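Local coordinates for putative oxidoreductase (Yersinia pestis, PDB 3KUX), which probably catalyses an NAD(P)-dependent oxidation or reduction, its two-domain Gfo/Idh/MocA-like architecture pairing a Rossmann domain with an alpha/beta domain, although its substrate is unknown, at residues S131-L134 and T135-L139; P303-Y306 and A307-D311; E325-K328 and V329-I333; L335-A338 and S339-K343. All blocks are in the same frame, centred on the assembly; numbering follows the deposited sequence.

All four contacts lie along helices, between side chains three or four residues apart, contact 4 running past the end of its own helix. Contact 1, mostly buried, sits where helix 131-142 packs on the large mixed sheet; the other three are only partly buried. Contact 2 belongs to helix 303-313, whose tyrosines press on the Rossmann domain; its centre is about 19 Å from that of contact 1. The centres of contacts 3 and 4 are about 15 Å apart. Both use helix 323-342: contact 3 faces helices 104-116 and 176-192, while contact 4, farthest from the chain's centre, reaches exposed residues. Aromatic CH-pi packing marks contacts 1 and 2; aliphatic-to-polar touches mark contacts 3 and 4.

Contact 1 of 4, residues S131-L134 and T135-L139; sequences SDFL and TLKTL
The Phe133 ring takes the aliphatic chain of Lys137, one helical turn on, over one of its faces. Lys137 CG stands 4.2 Å from the ring centroid, 23° off the normal and displaced toward the rim, which makes a CH-pi contact; Lys137 CD comes to 3.5 Å from Phe133 CE2. The ring can meet the lysine because Phe133 CG is anti to the backbone N (chi1 -173°), leaning it along the helix toward the next turn. Lysine suits this position: its methylenes lie on the aromatic ring while a bend at chi3 carries the ammonium end away. Outside the pair, Phe133 also packs on Gln187, Gln190 and Leu191 of helix 176-192.

Helix 131-142 lies on the mixed sheet of the C-terminal alpha/beta domain, where Leu136 meets Tyr241, Val243 and Tyr250 of its strands. Two threonines bond back to the preceding turn. Thr135 OG1 donates to Ser131 O at 2.8 Å, while Thr135 N reaches the same oxygen, Ser131 O, at 3.1 Å from the opposite face of the carbonyl plane, so two donors grip one acceptor. Thr138 likewise gives Leu134 O two donors, its N and, from above the carbonyl plane, its OG1, the latter 3.2 Å from Leu134 O. At the start of the helix, Ser131 OG is hydrogen-bonded to Asp276.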
loop_
_atom_site.group_PDB
_atom_site.type_symbol
_atom_site.label_atom_id
_atom_site.label_comp_id
_atom_site.label_asym_id
_atom_site.label_seq_id
_atom_site.Cartn_x
_atom_site.Cartn_y
_atom_site.Cartn_z
ATOM N N SER A 131 -9.831 -1.828 -5.886
ATOM C CA SER A 131 -10.741 -2.124 -6.985
ATOM C C SER A 131 -10.322 -1.412 -8.269
ATOM O O SER A 131 -10.257 -2.021 -9.338
ATOM C CB SER A 131 -12.159 -1.713 -6.609
ATOM O OG SER A 131 -12.193 -0.342 -6.258
ATOM N N ASP A 132 -10.035 -0.122 -8.172
ATOM C CA ASP A 132 -9.717 0.638 -9.370
ATOM C C ASP A 132 -8.434 0.135 -10.041
ATOM O O ASP A 132 -8.388 -0.049 -11.260
ATOM C CB ASP A 132 -9.673 2.152 -9.085
ATOM C CG ASP A 132 -8.988 2.492 -7.767
ATOM O OD1 ASP A 132 -7.908 1.926 -7.485
ATOM O OD2 ASP A 132 -9.525 3.342 -7.018
ATOM N N PHE A 133 -7.405 -0.113 -9.243
ATOM C CA PHE A 133 -6.122 -0.549 -9.776
ATOM C C PHE A 133 -6.219 -1.908 -10.482
ATOM O O PHE A 133 -5.734 -2.074 -11.606
ATOM C CB PHE A 133 -5.073 -0.590 -8.666
ATOM C CG PHE A 133 -3.683 -0.878 -9.156
ATOM C CD1 PHE A 133 -2.993 0.060 -9.908
ATOM C CD2 PHE A 133 -3.065 -2.088 -8.860
ATOM C CE1 PHE A 133 -1.711 -0.203 -10.362
ATOM C CE2 PHE A 133 -1.785 -2.356 -9.306
ATOM C CZ PHE A 133 -1.106 -1.414 -10.061
ATOM N N LEU A 134 -6.839 -2.883 -9.823
ATOM C CA LEU A 134 -7.031 -4.181 -10.452
ATOM C C LEU A 134 -7.693 -3.996 -11.816
ATOM O O LEU A 134 -7.199 -4.491 -12.837
ATOM C CB LEU A 134 -7.873 -5.101 -9.562
ATOM C CG LEU A 134 -7.189 -5.568 -8.273
ATOM C CD1 LEU A 134 -8.176 -6.234 -7.319
ATOM C CD2 LEU A 134 -6.020 -6.489 -8.583
ATOM N N THR A 135 -8.803 -3.266 -11.827
ATOM C CA THR A 135 -9.558 -3.036 -13.050
ATOM C C THR A 135 -8.653 -2.491 -14.138
ATOM O O THR A 135 -8.686 -2.951 -15.284
ATOM C CB THR A 135 -10.694 -2.042 -12.820
ATOM O OG1 THR A 135 -11.554 -2.540 -11.788
ATOM C CG2 THR A 135 -11.487 -1.849 -14.096
ATOM N N LEU A 136 -7.839 -1.510 -13.760
ATOM C CA LEU A 136 -6.923 -0.861 -14.684
ATOM C C LEU A 136 -5.883 -1.821 -15.266
ATOM O O LEU A 136 -5.702 -1.874 -16.485
ATOM C CB LEU A 136 -6.238 0.310 -13.996
ATOM C CG LEU A 136 -5.244 1.079 -14.856
ATOM C CD1 LEU A 136 -5.924 1.593 -16.115
ATOM C CD2 LEU A 136 -4.645 2.211 -14.049
ATOM N N LYS A 137 -5.202 -2.576 -14.400
ATOM C CA LYS A 137 -4.237 -3.585 -14.855
ATOM C C LYS A 137 -4.829 -4.441 -15.968
ATOM O O LYS A 137 -4.175 -4.716 -16.972
ATOM C CB LYS A 137 -3.798 -4.491 -13.703
ATOM C CG LYS A 137 -2.746 -3.888 -12.785
ATOM C CD LYS A 137 -2.344 -4.863 -11.678
ATOM C CE LYS A 137 -1.751 -6.134 -12.257
ATOM N NZ LYS A 137 -1.296 -7.072 -11.196
ATOM N N THR A 138 -6.077 -4.853 -15.777
ATOM C CA THR A 138 -6.768 -5.698 -16.739
ATOM C C THR A 138 -7.067 -4.958 -18.039
ATOM O O THR A 138 -6.978 -5.534 -19.126
ATOM C CB THR A 138 -8.077 -6.247 -16.146
ATOM O OG1 THR A 138 -7.806 -6.849 -14.874
ATOM C CG2 THR A 138 -8.687 -7.284 -17.064
ATOM N N LEU A 139 -7.420 -3.681 -17.932
ATOM C CA LEU A 139 -7.711 -2.877 -19.118
ATOM C C LEU A 139 -6.478 -2.689 -20.005
ATOM O O LEU A 139 -6.569 -2.735 -21.233
ATOM C CB LEU A 139 -8.285 -1.517 -18.720
ATOM C CG LEU A 139 -8.532 -0.533 -19.864
ATOM C CD1 LEU A 139 -9.653 -1.025 -20.761
ATOM C CD2 LEU A 139 -8.831 0.864 -19.331
#

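Contact 2 of 4, residues P303-Y306 and A307-D311; sequences PAYY and AGIRD
Pro303 O receives the amide N of Ala307 at 3.1 Å, an i to i+4 bond near the start of helix 303-313. Proline is well tolerated near a helix start, where few amide N-H groups have a partner within the helix. Ala304 O next accepts from Gly308 N at 2.9 Å.

Tyr305 carries the main side-chain contact. With CG anti to the backbone N (chi1 177°), its ring leans toward the following turn, where Ile309 CG1 lies over one face, 3.9 Å from the ring centroid, in a CH-pi contact. Ile309 CD1 runs on to 3.6 Å from Tyr305 CZ, so the branch follows the ring toward its phenol end. The Tyr305 hydroxyl is hydrogen-bonded to Ser122, and Phe124 meets the ring edge-to-face. A long flat side chain thus offers isoleucine a broad apolar surface while delivering its polar atom to Ser122 of strand 121-123 in the parallel sheet.

Tyr306 sets one ring face against Tyr305 CD2 and touches Ile309 more loosely, Tyr306 CD1 being 4.4 Å from Ile309 CG1. Its own hydroxyl is hydrogen-bonded to His23. Tyr305, Tyr306 and Ile309 all press on Val95 of strand 93-96, in the same sheet: an amphipathic helix packed by its aromatic face against the NAD-binding Rossmann fold.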
loop_
_atom_site.group_PDB
_atom_site.type_symbol
_atom_site.label_atom_id
_atom_site.label_comp_id
_atom_site.label_asym_id
_atom_site.label_seq_id
_atom_site.Cartn_x
_atom_site.Cartn_y
_atom_site.Cartn_z
ATOM N N PRO A 303 -7.490 -9.143 0.775
ATOM C CA PRO A 303 -7.164 -10.489 1.266
ATOM C C PRO A 303 -6.156 -11.216 0.380
ATOM O O PRO A 303 -5.435 -12.089 0.859
ATOM C CB PRO A 303 -8.511 -11.222 1.240
ATOM C CG PRO A 303 -9.541 -10.142 1.282
ATOM C CD PRO A 303 -8.937 -8.969 0.551
ATOM N N ALA A 304 -6.103 -10.866 -0.899
ATOM C CA ALA A 304 -5.146 -11.494 -1.800
ATOM C C ALA A 304 -3.713 -11.382 -1.270
ATOM O O ALA A 304 -2.877 -12.250 -1.535
ATOM C CB ALA A 304 -5.252 -10.904 -3.204
ATOM N N TYR A 305 -3.432 -10.316 -0.522
ATOM C CA TYR A 305 -2.087 -10.086 0.009
ATOM C C TYR A 305 -1.672 -11.170 0.989
ATOM O O TYR A 305 -0.650 -11.832 0.803
ATOM C CB TYR A 305 -1.979 -8.720 0.696
ATOM C CG TYR A 305 -0.622 -8.480 1.321
ATOM C CD1 TYR A 305 0.459 -8.096 0.542
ATOM C CD2 TYR A 305 -0.416 -8.653 2.691
ATOM C CE1 TYR A 305 1.709 -7.876 1.102
ATOM C CE2 TYR A 305 0.829 -8.443 3.261
ATOM C CZ TYR A 305 1.890 -8.051 2.459
ATOM O OH TYR A 305 3.139 -7.832 3.004
ATOM N N TYR A 306 -2.462 -11.340 2.043
ATOM C CA TYR A 306 -2.146 -12.330 3.063
ATOM C C TYR A 306 -2.236 -13.767 2.549
ATOM O O TYR A 306 -1.431 -14.618 2.921
ATOM C CB TYR A 306 -2.987 -12.109 4.325
ATOM C CG TYR A 306 -2.357 -11.084 5.231
ATOM C CD1 TYR A 306 -1.272 -11.418 6.029
ATOM C CD2 TYR A 306 -2.810 -9.774 5.259
ATOM C CE1 TYR A 306 -0.672 -10.482 6.850
ATOM C CE2 TYR A 306 -2.214 -8.829 6.073
ATOM C CZ TYR A 306 -1.146 -9.189 6.869
ATOM O OH TYR A 306 -0.541 -8.259 7.687
ATOM N N ALA A 307 -3.200 -14.034 1.680
ATOM C CA ALA A 307 -3.266 -15.335 1.052
ATOM C C ALA A 307 -1.978 -15.540 0.266
ATOM O O ALA A 307 -1.476 -16.658 0.154
ATOM C CB ALA A 307 -4.481 -15.433 0.141
ATOM N N GLY A 308 -1.440 -14.448 -0.268
ATOM C CA GLY A 308 -0.183 -14.491 -1.001
ATOM C C GLY A 308 0.988 -14.709 -0.063
ATOM O O GLY A 308 1.926 -15.439 -0.381
ATOM N N ILE A 309 0.937 -14.064 1.094
ATOM C CA ILE A 309 1.971 -14.240 2.101
ATOM C C ILE A 309 1.974 -15.693 2.550
ATOM O O ILE A 309 3.001 -16.369 2.515
ATOM C CB ILE A 309 1.724 -13.344 3.324
ATOM C CG1 ILE A 309 1.803 -11.860 2.937
ATOM C CG2 ILE A 309 2.717 -13.681 4.427
ATOM C CD1 ILE A 309 3.217 -11.347 2.705
ATOM N N ARG A 310 0.808 -16.166 2.970
ATOM C CA ARG A 310 0.623 -17.562 3.304
ATOM C C ARG A 310 1.336 -18.452 2.294
ATOM O O ARG A 310 2.255 -19.191 2.643
ATOM C CB ARG A 310 -0.867 -17.897 3.317
ATOM C CG ARG A 310 -1.177 -19.356 3.584
ATOM C CD ARG A 310 -2.616 -19.664 3.237
ATOM N NE ARG A 310 -2.844 -19.542 1.802
ATOM C CZ ARG A 310 -4.017 -19.251 1.247
ATOM N NH1 ARG A 310 -5.085 -19.038 2.005
ATOM N NH2 ARG A 310 -4.113 -19.162 -0.071
ATOM N N ASP A 311 0.915 -18.368 1.036
ATOM C CA ASP A 311 1.424 -19.257 0.001
ATOM C C ASP A 311 2.927 -19.125 -0.230
ATOM O O ASP A 311 3.585 -20.097 -0.609
ATOM C CB ASP A 311 0.650 -19.056 -1.300
ATOM C CG ASP A 311 -0.790 -19.517 -1.191
ATOM O OD1 ASP A 311 -1.121 -20.203 -0.199
ATOM O OD2 ASP A 311 -1.594 -19.200 -2.089
#

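Contact 3 of 4, residues E325-K328 and V329-I333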
loop_
_atom_site.group_PDB
_atom_site.type_symbol
_atom_site.label_atom_id
_atom_site.label_comp_id
_atom_site.label_asym_id
_atom_site.label_seq_id
_atom_site.Cartn_x
_atom_site.Cartn_y
_atom_site.Cartn_z
ATOM N N GLU A 325 11.096 -4.233 -3.929
ATOM C CA GLU A 325 10.187 -3.295 -4.573
ATOM C C GLU A 325 9.794 -2.160 -3.643
ATOM O O GLU A 325 9.549 -1.035 -4.088
ATOM C CB GLU A 325 8.947 -4.029 -5.096
ATOM C CG GLU A 325 9.222 -4.872 -6.337
ATOM C CD GLU A 325 8.039 -5.730 -6.749
ATOM O OE1 GLU A 325 7.143 -5.961 -5.909
ATOM O OE2 GLU A 325 8.008 -6.180 -7.913
ATOM N N ALA A 326 9.735 -2.456 -2.349
ATOM C CA ALA A 326 9.414 -1.438 -1.362
ATOM C C ALA A 326 10.550 -0.433 -1.311
ATOM O O ALA A 326 10.328 0.775 -1.265
ATOM C CB ALA A 326 9.189 -2.067 0.002
ATOM N N ILE A 327 11.774 -0.949 -1.340
ATOM C CA ILE A 327 12.969 -0.115 -1.294
ATOM C C ILE A 327 13.040 0.851 -2.480
ATOM O O ILE A 327 13.407 2.017 -2.317
ATOM C CB ILE A 327 14.241 -0.977 -1.224
ATOM C CG1 ILE A 327 14.258 -1.775 0.087
ATOM C CG2 ILE A 327 15.487 -0.109 -1.373
ATOM C CD1 ILE A 327 15.327 -2.851 0.145
ATOM N N LYS A 328 12.674 0.370 -3.666
ATOM C CA LYS A 328 12.608 1.236 -4.843
ATOM C C LYS A 328 11.617 2.386 -4.658
ATOM O O LYS A 328 11.900 3.522 -5.048
ATOM C CB LYS A 328 12.277 0.427 -6.099
ATOM C CG LYS A 328 13.516 -0.039 -6.868
ATOM C CD LYS A 328 13.345 -1.444 -7.446
ATOM C CE LYS A 328 12.192 -1.517 -8.440
ATOM N NZ LYS A 328 11.924 -2.919 -8.865
ATOM N N VAL A 329 10.463 2.093 -4.059
ATOM C CA VAL A 329 9.447 3.115 -3.814
ATOM C C VAL A 329 9.969 4.119 -2.797
ATOM O O VAL A 329 9.756 5.325 -2.908
ATOM C CB VAL A 329 8.141 2.496 -3.285
ATOM C CG1 VAL A 329 7.177 3.584 -2.843
ATOM C CG2 VAL A 329 7.501 1.602 -4.343
HETATM N N MSE A 330 10.668 3.594 -1.805
HETATM C CA MSE A 330 11.260 4.396 -0.758
HETATM C C MSE A 330 12.304 5.347 -1.341
HETATM O O MSE A 330 12.422 6.495 -0.907
HETATM C CB MSE A 330 11.907 3.460 0.242
HETATM C CG MSE A 330 11.772 3.861 1.677
HETATM SE SE MSE A 330 12.210 2.323 2.797
HETATM C CE MSE A 330 13.059 3.304 4.256
ATOM N N GLU A 331 13.059 4.861 -2.326
ATOM C CA GLU A 331 14.068 5.675 -2.996
ATOM C C GLU A 331 13.433 6.867 -3.696
ATOM O O GLU A 331 13.958 7.981 -3.655
ATOM C CB GLU A 331 14.835 4.847 -4.021
ATOM C CG GLU A 331 15.822 3.864 -3.425
ATOM C CD GLU A 331 16.462 2.981 -4.480
ATOM O OE1 GLU A 331 16.556 3.423 -5.645
ATOM O OE2 GLU A 331 16.868 1.848 -4.144
ATOM N N LEU A 332 12.302 6.622 -4.348
ATOM C CA LEU A 332 11.586 7.678 -5.043
ATOM C C LEU A 332 10.962 8.668 -4.068
ATOM O O LEU A 332 10.819 9.855 -4.383
ATOM C CB LEU A 332 10.507 7.089 -5.947
ATOM C CG LEU A 332 11.026 6.258 -7.115
ATOM C CD1 LEU A 332 9.901 5.997 -8.090
ATOM C CD2 LEU A 332 12.171 6.979 -7.802
ATOM N N ILE A 333 10.584 8.185 -2.888
ATOM C CA ILE A 333 10.054 9.074 -1.866
ATOM C C ILE A 333 11.126 10.088 -1.499
ATOM O O ILE A 333 10.864 11.282 -1.443
ATOM C CB ILE A 333 9.575 8.309 -0.617
ATOM C CG1 ILE A 333 8.327 7.497 -0.947
ATOM C CG2 ILE A 333 9.233 9.274 0.503
ATOM C CD1 ILE A 333 7.075 8.347 -1.099
#
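Glu331 CG is set anti to the carbonyl carbon (chi1 -74°), turning its extended chain back along the helix toward Ile327, whose CG2 is anti to its own backbone N, an orientation that carries the methyl forward to the glutamate. The two side chains thus approach from successive turns, an i to i+4 pair in the first half of helix 323-342, a long helix of the C-terminal alpha/beta domain. The meeting is of methyl and carboxylate: Glu331 OE2 lies 3.7 Å from Ile327 CG2, a van der Waals touch. Glutamate fits such an exposed position because its aliphatic part packs on the helix while its charge stays at the solvent side.

Isoleucine has the complementary role. Buried, it lies against Ala107, Asn108 and Lys111 of helix 104-116, joining this helix to the Rossmann domain. Met330, a selenomethionine, extends toward Leu104 of the same helix and toward Phe100 and Thr101. On another flank, Val329 touches Asp186 of helix 176-192, with Ile333 continuing that face one turn later. In the small, buried Ala326, the carbonyl O accepts from Met330 N, with 2.9 Å between Ala326 O and Met330 N. Glu325 OE1 forms a salt bridge with Arg128.

The Val329 side chain also lies by a carbonyl of the turn before: its CG2, beside its backbone N, is next to Glu325 O, the oxygen that accepts the amide of Val329. That bond is long, with 3.3 Å between Val329 N and Glu325 O and an N-H...O angle of 154°.

Contact 4 of 4, residues L335-A338 and S339-K343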
loop_
_atom_site.group_PDB
_atom_site.type_symbol
_atom_site.label_atom_id
_atom_site.label_comp_id
_atom_site.label_asym_id
_atom_site.label_seq_id
_atom_site.Cartn_x
_atom_site.Cartn_y
_atom_site.Cartn_z
ATOM N N LEU A 335 13.764 10.839 -3.344
ATOM C CA LEU A 335 14.083 11.599 -4.545
ATOM C C LEU A 335 13.064 12.718 -4.747
ATOM O O LEU A 335 13.394 13.780 -5.277
ATOM C CB LEU A 335 14.146 10.689 -5.775
ATOM C CG LEU A 335 14.878 11.256 -7.001
ATOM C CD1 LEU A 335 16.285 11.724 -6.636
ATOM C CD2 LEU A 335 14.934 10.243 -8.142
ATOM N N GLY A 336 11.828 12.479 -4.316
ATOM C CA GLY A 336 10.785 13.496 -4.384
ATOM C C GLY A 336 11.152 14.690 -3.524
ATOM O O GLY A 336 11.040 15.840 -3.960
ATOM N N ILE A 337 11.596 14.406 -2.299
ATOM C CA ILE A 337 12.060 15.434 -1.370
ATOM C C ILE A 337 13.202 16.240 -1.967
ATOM O O ILE A 337 13.191 17.466 -1.919
ATOM C CB ILE A 337 12.562 14.826 -0.047
ATOM C CG1 ILE A 337 11.463 13.995 0.623
ATOM C CG2 ILE A 337 13.070 15.921 0.890
ATOM C CD1 ILE A 337 10.319 14.822 1.144
ATOM N N ALA A 338 14.199 15.547 -2.509
ATOM C CA ALA A 338 15.342 16.219 -3.118
ATOM C C ALA A 338 14.870 17.076 -4.280
ATOM O O ALA A 338 15.198 18.261 -4.362
ATOM C CB ALA A 338 16.363 15.205 -3.596
ATOM N N SER A 339 14.092 16.466 -5.172
ATOM C CA SER A 339 13.571 17.161 -6.347
ATOM C C SER A 339 12.838 18.425 -5.946
ATOM O O SER A 339 12.959 19.458 -6.599
ATOM C CB SER A 339 12.634 16.255 -7.146
ATOM O OG SER A 339 11.717 17.019 -7.916
ATOM N N ASP A 340 12.073 18.338 -4.865
ATOM C CA ASP A 340 11.327 19.489 -4.391
ATOM C C ASP A 340 12.273 20.558 -3.866
ATOM O O ASP A 340 12.063 21.746 -4.093
ATOM C CB ASP A 340 10.339 19.089 -3.300
ATOM C CG ASP A 340 9.597 20.278 -2.742
ATOM O OD1 ASP A 340 8.753 20.844 -3.466
ATOM O OD2 ASP A 340 9.872 20.659 -1.586
ATOM N N GLN A 341 13.316 20.131 -3.162
ATOM C CA GLN A 341 14.289 21.062 -2.617
ATOM C C GLN A 341 14.977 21.843 -3.728
ATOM O O GLN A 341 15.250 23.038 -3.583
ATOM C CB GLN A 341 15.324 20.319 -1.780
ATOM C CG GLN A 341 14.761 19.695 -0.529
ATOM C CD GLN A 341 15.724 18.720 0.113
ATOM O OE1 GLN A 341 15.527 18.289 1.251
ATOM N NE2 GLN A 341 16.776 18.362 -0.615
ATOM N N GLN A 342 15.253 21.167 -4.839
ATOM C CA GLN A 342 15.959 21.786 -5.954
ATOM C C GLN A 342 15.003 22.335 -7.006
ATOM O O GLN A 342 15.421 23.024 -7.934
ATOM C CB GLN A 342 16.914 20.785 -6.608
ATOM C CG GLN A 342 17.873 20.095 -5.646
ATOM C CD GLN A 342 18.694 19.001 -6.323
ATOM O OE1 GLN A 342 18.982 19.064 -7.521
ATOM N NE2 GLN A 342 19.074 17.991 -5.552
ATOM N N LYS A 343 13.719 22.035 -6.863
ATOM C CA LYS A 343 12.752 22.371 -7.902
ATOM C C LYS A 343 13.291 21.895 -9.248
ATOM O O LYS A 343 13.311 22.646 -10.224
ATOM C CB LYS A 343 12.484 23.881 -7.958
ATOM C CG LYS A 343 12.263 24.569 -6.614
ATOM C CD LYS A 343 11.206 23.877 -5.756
ATOM C CE LYS A 343 9.836 23.850 -6.418
ATOM N NZ LYS A 343 8.844 23.121 -5.567
#
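Gln341 folds back over Ile337. Its CB lies beside the helix backbone, 3.3 Å from Ala338 O. CG, held beside the backbone N by a chi1 of -66°, passes over the carbonyl oxygen of Ile337. The chain then runs extended, and Gln341 CD comes to 3.9 Å from Ile337 CG2. At the end the amide divides: as modelled, Gln341 OE1 meets the Ile337 CG2 methyl at 3.4 Å and Gln341 NE2 lies over the backbone, 3.6 Å from Ala338 CA. Glutamine suits an exposed site here, since its methylenes rest against the preceding turn and its polar amide stays at the surface. Ile337 itself is shared with Trp177 and Tyr178 of helix 176-192 and with Leu202 of strand 197-203.

The side toward the sheet carries Leu335, Ala338, Ser339 and Asp340. Ser339 OG is hydrogen-bonded to Lys344 O and Val200 N, so a buried hydroxyl ties the helix both to the chain leaving it and to strand 197-203; Ala338 and Leu335 lie against Leu346 of the adjoining short strand. Asp340 OD1 has Leu202 N as its main partner; Lys343 NZ makes a salt bridge to Asp340 OD1 at 3.1 Å, though the lysine side chain is less surely placed. A negative charge near a helix C-terminus is probably disfavoured by the helix dipole, and the N-H of Leu202 and the nearby ammonium would offset this. The backbone bond from Gln342 N to Ala338 O, 2.9 Å long, belongs to the last turn. Lys343, with its positive phi of 49°, is then the C-prime residue of a Schellman motif, whose 6→1 bond runs from Lys344 N to Ser339 O; it ends helix 323-342 and leads the chain toward edge strand 346-347.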